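Local coordinates for adhesion and penetration protein autotransporter (Haemophilus influenzae, PDB 3SYJ) that promotes adherence to and invasion of host cells, mediates bacterial aggregation through self-association, and is probably a serine protease, at residues V125-A129 with V452-G456. Residues are numbered along the deposited sequence; the frame is centred on the assembly and turned at random.
Sequences VTEAA and VSGRG
The CA atoms of E127 and S453 come closest across the two segments, 4.8 Å apart. Segment 125-129 is an irregular loop. Segment 452-456 turns a corner at S453 and G454, both with positive phi, between strands 449-452 and 455-460. S453 sets its CB against two carbonyls, T126 O and E127 O, each at 3.4 Å. S453 OG accepts from R455 N, which makes an ST turn. S453 OG, almost in the guanidinium plane, also accepts a nearly straight bond from R455 NE (2.8 Å, 173°), and it bonds to G427 O as well. This edge bond helps fix the rotation of the guanidinium. The corner belongs to the parallel beta-helix of the passenger domain, and the loop to the S6 peptidase region; the contact is one of the places where the protease part meets the beta-helix. R455 reaches across with NH2, which gives a weak bond to T126 O (3.2 Å). NH2 also donates to a water that bonds V125 O and A128 O. A129 N lies over one guanidinium face, near its rim. V452 CG2 packs against T126 OG1 (3.3 Å) and, at 4.0 Å, against E127 CG. A bend at chi2 (78°) turns the E127 carboxylate back toward T126 N, to which OE1 is weakly bonded. OE1 also bonds Y96 OH, and T126 OG1 bonds S425 OG.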
loop_
_atom_site.group_PDB
_atom_site.type_symbol
_atom_site.label_atom_id
_atom_site.label_comp_id
_atom_site.label_asym_id
_atom_site.label_seq_id
_atom_site.Cartn_x
_atom_site.Cartn_y
_atom_site.Cartn_z
ATOM N N VAL A 125 60.439 -5.902 -12.321
ATOM C CA VAL A 125 59.364 -6.875 -12.153
ATOM C C VAL A 125 58.070 -6.181 -11.747
ATOM O O VAL A 125 58.046 -5.422 -10.785
ATOM C CB VAL A 125 59.724 -7.958 -11.108
ATOM C CG1 VAL A 125 58.510 -8.859 -10.828
ATOM C CG2 VAL A 125 60.934 -8.773 -11.568
ATOM N N THR A 126 56.994 -6.449 -12.479
ATOM C CA THR A 126 55.729 -5.751 -12.265
ATOM C C THR A 126 54.694 -6.579 -11.496
ATOM O O THR A 126 53.766 -6.029 -10.908
ATOM C CB THR A 126 55.095 -5.364 -13.610
ATOM O OG1 THR A 126 54.966 -6.540 -14.424
ATOM C CG2 THR A 126 55.956 -4.312 -14.343
ATOM N N GLU A 127 54.844 -7.902 -11.508
ATOM C CA GLU A 127 53.801 -8.800 -11.001
ATOM C C GLU A 127 53.694 -8.837 -9.479
ATOM O O GLU A 127 52.666 -9.235 -8.938
ATOM C CB GLU A 127 54.005 -10.224 -11.540
ATOM C CG GLU A 127 53.681 -10.418 -13.025
ATOM C CD GLU A 127 54.779 -9.917 -13.952
ATOM O OE1 GLU A 127 55.857 -9.546 -13.445
ATOM O OE2 GLU A 127 54.557 -9.891 -15.192
ATOM N N ALA A 128 54.754 -8.424 -8.795
ATOM C CA ALA A 128 54.804 -8.498 -7.338
ATOM C C ALA A 128 55.736 -7.445 -6.747
ATOM O O ALA A 128 56.732 -7.056 -7.369
ATOM C CB ALA A 128 55.253 -9.895 -6.901
ATOM N N ALA A 129 55.416 -6.995 -5.538
ATOM C CA ALA A 129 56.258 -6.056 -4.819
ATOM C C ALA A 129 57.399 -6.830 -4.186
ATOM O O ALA A 129 57.179 -7.881 -3.596
ATOM C CB ALA A 129 55.449 -5.347 -3.746
ATOM N N VAL A 452 48.907 -6.019 -13.969
ATOM C CA VAL A 452 49.292 -7.092 -13.055
ATOM C C VAL A 452 49.587 -6.572 -11.656
ATOM O O VAL A 452 50.011 -5.429 -11.488
ATOM C CB VAL A 452 50.523 -7.884 -13.556
ATOM C CG1 VAL A 452 50.205 -8.612 -14.849
ATOM C CG2 VAL A 452 51.721 -6.963 -13.731
ATOM N N SER A 453 49.351 -7.438 -10.670
ATOM C CA SER A 453 49.649 -7.192 -9.252
ATOM C C SER A 453 48.563 -6.424 -8.514
ATOM O O SER A 453 48.673 -6.190 -7.320
ATOM C CB SER A 453 50.901 -6.341 -9.067
ATOM O OG SER A 453 50.558 -4.972 -8.926
ATOM N N GLY A 454 47.517 -6.031 -9.229
ATOM C CA GLY A 454 46.378 -5.386 -8.607
ATOM C C GLY A 454 46.634 -3.958 -8.148
ATOM O O GLY A 454 45.713 -3.278 -7.720
ATOM N N ARG A 455 47.875 -3.489 -8.232
ATOM C CA ARG A 455 48.203 -2.142 -7.764
ATOM C C ARG A 455 47.994 -1.076 -8.840
ATOM O O ARG A 455 47.913 0.114 -8.538
ATOM C CB ARG A 455 49.653 -2.070 -7.270
ATOM C CG ARG A 455 49.994 -3.008 -6.127
ATOM C CD ARG A 455 51.513 -3.054 -5.911
ATOM N NE ARG A 455 52.187 -3.612 -7.080
ATOM C CZ ARG A 455 53.500 -3.601 -7.279
ATOM N NH1 ARG A 455 54.317 -3.048 -6.383
ATOM N NH2 ARG A 455 54.001 -4.152 -8.382
ATOM N N GLY A 456 47.919 -1.499 -10.094
ATOM C CA GLY A 456 47.963 -0.567 -11.209
ATOM C C GLY A 456 46.633 -0.164 -11.817
ATOM O O GLY A 456 45.607 -0.806 -11.594
HETATM O O HOH W 1 56.717 -4.776 -8.735
#